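Local coordinates for protein 3-hydroxyisobutyrate dehydrogenase (Thermus thermophilus, PDB 2CVZ) that probably catalyses the NADP-dependent oxidation of 3-hydroxyisobutyrate to methylmalonate semialdehyde, a step in the breakdown of valine, at residues P64-V69 and P94-R99; Y85-T90 and L146-K151. All coordinates share one frame; numbering follows the deposited sequence.

From the N terminus, residues 64-69 come first, at the start of helix 66-76. The chain then runs through strand 85-88 and turns into helix 94-105, where contact 1 closes a loop by setting the first turns of the two helices side by side. Contact 2 opens inside that loop, on residues 85-90, and closes only at 146-151, after helix 136-142 and in the turn leading into strand 149-156, the outermost of the sheet within this chain. The two therefore cross rather than nest. They also touch: V69 CG2 lies 3.3 Å from T90 OG1. Contact 1 joins helices beside the NADPH site, while contact 2 ties a central strand to a turn far along the chain.

Contact 1. Residues P64-V69 and P94-R99; sequences PTTREV and PEASRR. With NDP (NADPH dihydro-nicotinamide-adenine-dinucleotide phosphate), chain G.
T66 reaches across to A96 and S97, joining the first turns of helices 66-76 and 94-105, which follow successive parallel strands of the Rossmann-type NADPH-binding domain. Its two branches divide the work, since a chi1 of -60° puts OG1 beside the backbone N and CG2 anti to it. The methyl CG2 meets A96 CB tip to tip at 3.8 Å, while OG1 faces S97 OG across a gap of 3.7 Å, too wide for a direct bond. A water bridges the gap, 2.6 Å from T66 OG1 and donating to S97 OG. Both hydroxyls are also held by the backbone of E93: its N bonds to T66 OG1 and its O to S97 OG. Two buried side chains are thus tied to the backbone of one residue, just ahead of helix 94-105.

On the other flank, the same helix start faces the cofactor. T65 is the N-cap, and with E68 it forms a capping box: E68 OE1 takes T65 N almost end-on and also accepts from T65 OG1 on its syn side at 2.6 Å, tilted 27° out of the carboxylate plane. T65 OG1 in turn receives R67 N. The bend at chi2 of E68 folds the carboxylate back to T65. With an alanine here, T65 N and OG1 would probably be left without this shared acceptor, and the adenine would lose a neighbour. The P64 ring lies against the adenosine part, its CD 3.2 Å from NADPH O4B, and E68 CG comes within 3.6 Å of the adenine amino nitrogen N6A.

Contact 2. Residues Y85-T90 and L146-K151; sequences YWVDAT and LAYAKK
V87 and Y148 meet because of their first torsions. V87 holds CG1 anti to the backbone N (chi1 179°), which sends this methyl out toward the turn at 146-149. Y148 answers from the turn: with chi1 at 49° its CG sits between the backbone N and the carbonyl carbon, and the ring reaches back to the strand with its hydroxyl leading. The two come from opposite directions, and Y148 OH stops 4.1 Å from V87 CG1. L146 adds one branch, CD2 lying 4.5 Å from V87 CG1 and 3.7 Å from Y148 OH, so leucine methyl, phenol oxygen and valine methyl form a small buried cluster with no hydrogen bond across it.

The turn that presents L146 and Y148 is a type I beta turn, closed by A149 N donating to L146 O. It leads into strand 149-156, the outermost strand within this chain of the Rossmann-type sheet, whereas V87 belongs to the interior parallel strand 85-88. M16 and H19 of helix 13-23, together with L128 and V130, pack round the Y148 ring, and V142 of helix 136-142 touches V87.

D88 points away from the turn, and its OD1 holds the residues just after the strand. This oxygen takes T90 N from above the carboxylate plane, 67° out of it, which makes an Asx turn, and T90 OG1 on the syn side at 2.8 Å. T61 OG1 bonds to the same oxygen and Y111 OH to OD2, while T90 itself touches the bound NADPH.

Contact 1. Residues P64-V69 and P94-R99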
loop_
_atom_site.group_PDB
_atom_site.type_symbol
_atom_site.label_atom_id
_atom_site.label_comp_id
_atom_site.label_asym_id
_atom_site.label_seq_id
_atom_site.Cartn_x
_atom_site.Cartn_y
_atom_site.Cartn_z
ATOM N N PRO C 64 11.866 -23.340 15.135
ATOM C CA PRO C 64 11.315 -22.474 14.091
ATOM C C PRO C 64 9.943 -21.891 14.416
ATOM O O PRO C 64 9.771 -20.671 14.431
ATOM C CB PRO C 64 11.274 -23.390 12.869
ATOM C CG PRO C 64 12.434 -24.297 13.097
ATOM C CD PRO C 64 12.284 -24.633 14.566
ATOM N N THR C 65 8.974 -22.764 14.672
ATOM C CA THR C 65 7.614 -22.322 14.972
ATOM C C THR C 65 6.969 -23.136 16.084
ATOM O O THR C 65 7.491 -24.169 16.503
ATOM C CB THR C 65 6.707 -22.441 13.732
ATOM O OG1 THR C 65 6.488 -23.827 13.437
ATOM C CG2 THR C 65 7.351 -21.778 12.532
ATOM N N THR C 66 5.818 -22.668 16.553
ATOM C CA THR C 66 5.088 -23.359 17.607
ATOM C C THR C 66 4.791 -24.799 17.181
ATOM O O THR C 66 4.594 -25.680 18.018
ATOM C CB THR C 66 3.767 -22.624 17.924
ATOM O OG1 THR C 66 4.064 -21.287 18.347
ATOM C CG2 THR C 66 2.998 -23.340 19.031
ATOM N N ARG C 67 4.777 -25.033 15.873
ATOM C CA ARG C 67 4.511 -26.363 15.338
ATOM C C ARG C 67 5.554 -27.356 15.848
ATOM O O ARG C 67 5.212 -28.439 16.332
ATOM C CB ARG C 67 4.538 -26.330 13.811
ATOM C CG ARG C 67 3.948 -27.566 13.166
ATOM C CD ARG C 67 4.029 -27.485 11.654
ATOM N NE ARG C 67 3.127 -28.439 11.018
ATOM C CZ ARG C 67 1.804 -28.399 11.132
ATOM N NH1 ARG C 67 1.229 -27.448 11.859
ATOM N NH2 ARG C 67 1.054 -29.308 10.523
ATOM N N GLU C 68 6.826 -26.985 15.735
ATOM C CA GLU C 68 7.911 -27.842 16.200
ATOM C C GLU C 68 7.904 -27.941 17.721
ATOM O O GLU C 68 8.278 -28.973 18.285
ATOM C CB GLU C 68 9.265 -27.310 15.720
ATOM C CG GLU C 68 9.480 -27.425 14.222
ATOM C CD GLU C 68 8.556 -26.528 13.426
ATOM O OE1 GLU C 68 8.593 -25.301 13.643
ATOM O OE2 GLU C 68 7.795 -27.048 12.584
ATOM N N VAL C 69 7.487 -26.869 18.387
ATOM C CA VAL C 69 7.422 -26.874 19.844
ATOM C C VAL C 69 6.379 -27.907 20.255
ATOM O O VAL C 69 6.549 -28.629 21.237
ATOM C CB VAL C 69 7.001 -25.494 20.402
ATOM C CG1 VAL C 69 6.909 -25.556 21.916
ATOM C CG2 VAL C 69 8.005 -24.431 19.973
ATOM N N PRO C 94 0.582 -16.809 19.611
ATOM C CA PRO C 94 -0.120 -16.619 20.882
ATOM C C PRO C 94 -1.170 -17.677 21.215
ATOM O O PRO C 94 -1.096 -18.324 22.260
ATOM C CB PRO C 94 -0.725 -15.226 20.730
ATOM C CG PRO C 94 0.305 -14.517 19.908
ATOM C CD PRO C 94 0.621 -15.551 18.844
ATOM N N GLU C 95 -2.143 -17.861 20.328
ATOM C CA GLU C 95 -3.210 -18.827 20.575
ATOM C C GLU C 95 -2.742 -20.278 20.667
ATOM O O GLU C 95 -3.100 -20.990 21.606
ATOM C CB GLU C 95 -4.298 -18.703 19.504
ATOM C CG GLU C 95 -5.641 -19.252 19.951
ATOM C CD GLU C 95 -6.074 -18.682 21.295
ATOM O OE1 GLU C 95 -6.090 -17.438 21.439
ATOM O OE2 GLU C 95 -6.395 -19.474 22.209
ATOM N N ALA C 96 -1.946 -20.720 19.700
ATOM C CA ALA C 96 -1.451 -22.091 19.710
ATOM C C ALA C 96 -0.617 -22.334 20.964
ATOM O O ALA C 96 -0.594 -23.441 21.503
ATOM C CB ALA C 96 -0.616 -22.359 18.466
ATOM N N SER C 97 0.065 -21.294 21.430
ATOM C CA SER C 97 0.893 -21.418 22.619
ATOM C C SER C 97 0.034 -21.552 23.865
ATOM O O SER C 97 0.409 -22.253 24.802
ATOM C CB SER C 97 1.832 -20.216 22.744
ATOM O OG SER C 97 2.779 -20.213 21.687
ATOM N N ARG C 98 -1.119 -20.887 23.878
ATOM C CA ARG C 98 -2.014 -20.972 25.031
ATOM C C ARG C 98 -2.549 -22.393 25.173
ATOM O O ARG C 98 -2.645 -22.919 26.280
ATOM C CB ARG C 98 -3.197 -20.013 24.891
ATOM C CG ARG C 98 -2.826 -18.551 24.902
ATOM C CD ARG C 98 -4.064 -17.694 25.100
ATOM N NE ARG C 98 -3.788 -16.280 24.872
ATOM C CZ ARG C 98 -3.729 -15.712 23.672
ATOM N NH1 ARG C 98 -3.937 -16.433 22.579
ATOM N NH2 ARG C 98 -3.460 -14.417 23.566
ATOM N N ARG C 99 -2.909 -23.008 24.052
ATOM C CA ARG C 99 -3.418 -24.372 24.092
ATOM C C ARG C 99 -2.309 -25.303 24.555
ATOM O O ARG C 99 -2.554 -26.251 25.300
ATOM C CB ARG C 99 -3.929 -24.801 22.715
ATOM C CG ARG C 99 -5.251 -24.157 22.324
ATOM C CD ARG C 99 -5.850 -24.837 21.102
ATOM N NE ARG C 99 -5.126 -24.517 19.876
ATOM C CZ ARG C 99 -5.211 -23.349 19.247
ATOM N NH1 ARG C 99 -5.990 -22.389 19.729
ATOM N NH2 ARG C 99 -4.518 -23.142 18.137
HETATM P PA NDP G . 17.603 -22.082 12.916
HETATM O O1A NDP G . 18.994 -21.718 12.956
HETATM O O2A NDP G . 16.861 -22.381 11.641
HETATM O O5B NDP G . 17.452 -23.349 13.942
HETATM C C5B NDP G . 16.179 -23.988 14.101
HETATM C C4B NDP G . 16.461 -25.082 15.120
HETATM O O4B NDP G . 15.207 -25.799 15.283
HETATM C C3B NDP G . 17.512 -26.088 14.779
HETATM O O3B NDP G . 18.211 -26.473 15.991
HETATM C C2B NDP G . 16.769 -27.249 14.241
HETATM O O2B NDP G . 17.413 -28.526 14.227
HETATM C C1B NDP G . 15.503 -27.164 15.034
HETATM N N9A NDP G . 14.358 -27.832 14.356
HETATM C C8A NDP G . 13.745 -27.499 13.124
HETATM N N7A NDP G . 12.752 -28.323 12.855
HETATM C C5A NDP G . 12.692 -29.210 13.894
HETATM C C6A NDP G . 11.865 -30.315 14.201
HETATM N N6A NDP G . 10.889 -30.675 13.368
HETATM N N1A NDP G . 12.074 -31.004 15.351
HETATM C C2A NDP G . 13.067 -30.635 16.193
HETATM N N3A NDP G . 13.902 -29.609 15.997
HETATM C C4A NDP G . 13.660 -28.927 14.816
HETATM O O3 NDP G . 16.735 -21.022 13.690
HETATM P PN NDP G . 16.994 -19.672 14.504
HETATM O O1N NDP G . 17.594 -18.720 13.564
HETATM O O2N NDP G . 17.749 -20.130 15.717
HETATM O O5D NDP G . 15.507 -19.321 14.964
HETATM C C5D NDP G . 14.766 -20.155 15.914
HETATM C C4D NDP G . 13.626 -19.269 16.504
HETATM O O4D NDP G . 14.224 -18.076 17.004
HETATM C C3D NDP G . 12.640 -18.805 15.427
HETATM O O3D NDP G . 11.312 -18.827 15.970
HETATM C C2D NDP G . 13.122 -17.431 15.042
HETATM O O2D NDP G . 12.075 -16.718 14.408
HETATM C C1D NDP G . 13.537 -16.932 16.489
HETATM N N1N NDP G . 14.502 -15.790 16.506
HETATM C C2N NDP G . 15.580 -15.803 15.577
HETATM C C3N NDP G . 16.500 -14.679 15.643
HETATM C C7N NDP G . 17.647 -14.614 14.731
HETATM O O7N NDP G . 18.280 -13.562 14.503
HETATM N N7N NDP G . 18.075 -15.724 14.102
HETATM C C4N NDP G . 16.274 -13.673 16.594
HETATM C C5N NDP G . 15.230 -13.687 17.473
HETATM C C6N NDP G . 14.343 -14.744 17.432
HETATM P P2B NDP G . 18.457 -28.963 13.163
HETATM O O1X NDP G . 18.336 -30.435 13.178
HETATM O O2X NDP G . 19.797 -28.471 13.584
HETATM O O3X NDP G . 18.076 -28.388 11.800
HETATM O O HOH W 1 5.206 -21.581 20.706
#

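Contact 2. Residues Y85-T90 and L146-K151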
loop_
_atom_site.group_PDB
_atom_site.type_symbol
_atom_site.label_atom_id
_atom_site.label_comp_id
_atom_site.label_asym_id
_atom_site.label_seq_id
_atom_site.Cartn_x
_atom_site.Cartn_y
_atom_site.Cartn_z
ATOM N N TYR C 85 9.315 -26.307 34.513
ATOM C CA TYR C 85 8.978 -25.102 33.773
ATOM C C TYR C 85 9.441 -25.239 32.334
ATOM O O TYR C 85 10.497 -25.812 32.060
ATOM C CB TYR C 85 9.636 -23.886 34.421
ATOM C CG TYR C 85 9.083 -23.568 35.790
ATOM C CD1 TYR C 85 7.901 -22.844 35.933
ATOM C CD2 TYR C 85 9.728 -24.011 36.942
ATOM C CE1 TYR C 85 7.374 -22.567 37.193
ATOM C CE2 TYR C 85 9.210 -23.742 38.207
ATOM C CZ TYR C 85 8.036 -23.019 38.324
ATOM O OH TYR C 85 7.526 -22.741 39.571
ATOM N N TRP C 86 8.635 -24.719 31.415
ATOM C CA TRP C 86 8.958 -24.771 30.000
ATOM C C TRP C 86 9.089 -23.338 29.507
ATOM O O TRP C 86 8.094 -22.621 29.394
ATOM C CB TRP C 86 7.851 -25.494 29.222
ATOM C CG TRP C 86 8.227 -25.841 27.809
ATOM C CD1 TRP C 86 8.658 -24.982 26.836
ATOM C CD2 TRP C 86 8.221 -27.146 27.215
ATOM N NE1 TRP C 86 8.921 -25.671 25.677
ATOM C CE2 TRP C 86 8.661 -27.001 25.880
ATOM C CE3 TRP C 86 7.885 -28.425 27.681
ATOM C CZ2 TRP C 86 8.775 -28.089 25.004
ATOM C CZ3 TRP C 86 7.998 -29.509 26.809
ATOM C CH2 TRP C 86 8.440 -29.329 25.485
ATOM N N VAL C 87 10.324 -22.925 29.232
ATOM C CA VAL C 87 10.604 -21.577 28.749
ATOM C C VAL C 87 10.780 -21.664 27.239
ATOM O O VAL C 87 11.781 -22.182 26.747
ATOM C CB VAL C 87 11.889 -21.015 29.401
ATOM C CG1 VAL C 87 12.191 -19.618 28.860
ATOM C CG2 VAL C 87 11.717 -20.967 30.917
ATOM N N ASP C 88 9.796 -21.154 26.507
ATOM C CA ASP C 88 9.819 -21.212 25.053
ATOM C C ASP C 88 10.317 -19.927 24.390
ATOM O O ASP C 88 9.598 -18.928 24.332
ATOM C CB ASP C 88 8.416 -21.566 24.552
ATOM C CG ASP C 88 8.378 -21.843 23.069
ATOM O OD1 ASP C 88 9.439 -22.170 22.498
ATOM O OD2 ASP C 88 7.278 -21.752 22.479
ATOM N N ALA C 89 11.550 -19.971 23.885
ATOM C CA ALA C 89 12.174 -18.824 23.231
ATOM C C ALA C 89 11.850 -18.759 21.741
ATOM O O ALA C 89 12.363 -17.902 21.020
ATOM C CB ALA C 89 13.693 -18.864 23.440
ATOM N N THR C 90 11.008 -19.677 21.280
ATOM C CA THR C 90 10.592 -19.688 19.884
ATOM C C THR C 90 9.745 -18.439 19.663
ATOM O O THR C 90 9.075 -17.979 20.585
ATOM C CB THR C 90 9.686 -20.907 19.576
ATOM O OG1 THR C 90 10.391 -22.124 19.845
ATOM C CG2 THR C 90 9.231 -20.889 18.118
ATOM N N LEU C 146 17.789 -17.137 33.143
ATOM C CA LEU C 146 17.958 -16.542 31.821
ATOM C C LEU C 146 19.368 -15.986 31.652
ATOM O O LEU C 146 19.563 -14.781 31.488
ATOM C CB LEU C 146 16.916 -15.438 31.619
ATOM C CG LEU C 146 15.486 -15.875 31.955
ATOM C CD1 LEU C 146 14.520 -14.716 31.728
ATOM C CD2 LEU C 146 15.101 -17.077 31.098
ATOM N N ALA C 147 20.348 -16.885 31.676
ATOM C CA ALA C 147 21.759 -16.524 31.567
ATOM C C ALA C 147 22.174 -15.869 30.253
ATOM O O ALA C 147 23.244 -15.266 30.173
ATOM C CB ALA C 147 22.626 -17.763 31.821
ATOM N N TYR C 148 21.338 -15.989 29.228
ATOM C CA TYR C 148 21.639 -15.409 27.922
ATOM C C TYR C 148 21.002 -14.040 27.713
ATOM O O TYR C 148 21.145 -13.442 26.643
ATOM C CB TYR C 148 21.157 -16.355 26.819
ATOM C CG TYR C 148 19.729 -16.830 27.013
ATOM C CD1 TYR C 148 18.652 -15.948 26.900
ATOM C CD2 TYR C 148 19.458 -18.160 27.338
ATOM C CE1 TYR C 148 17.337 -16.381 27.109
ATOM C CE2 TYR C 148 18.151 -18.603 27.549
ATOM C CZ TYR C 148 17.095 -17.708 27.433
ATOM O OH TYR C 148 15.803 -18.145 27.644
ATOM N N ALA C 149 20.320 -13.537 28.738
ATOM C CA ALA C 149 19.621 -12.260 28.630
ATOM C C ALA C 149 20.103 -11.131 29.529
ATOM O O ALA C 149 20.791 -11.347 30.528
ATOM C CB ALA C 149 18.130 -12.483 28.872
ATOM N N LYS C 150 19.724 -9.916 29.145
ATOM C CA LYS C 150 20.048 -8.718 29.902
ATOM C C LYS C 150 18.705 -8.122 30.320
ATOM O O LYS C 150 18.286 -8.263 31.469
ATOM C CB LYS C 150 20.831 -7.725 29.037
ATOM C CG LYS C 150 21.284 -6.478 29.787
ATOM C CD LYS C 150 22.223 -5.634 28.941
ATOM C CE LYS C 150 22.705 -4.403 29.699
ATOM N NZ LYS C 150 23.683 -3.610 28.900
ATOM N N LYS C 151 18.025 -7.479 29.375
ATOM C CA LYS C 151 16.719 -6.879 29.631
ATOM C C LYS C 151 15.624 -7.943 29.598
ATOM O O LYS C 151 15.421 -8.606 28.582
ATOM C CB LYS C 151 16.421 -5.802 28.582
ATOM C CG LYS C 151 14.968 -5.344 28.547
ATOM C CD LYS C 151 14.588 -4.513 29.763
ATOM C CE LYS C 151 15.207 -3.124 29.701
ATOM N NZ LYS C 151 14.802 -2.287 30.866
#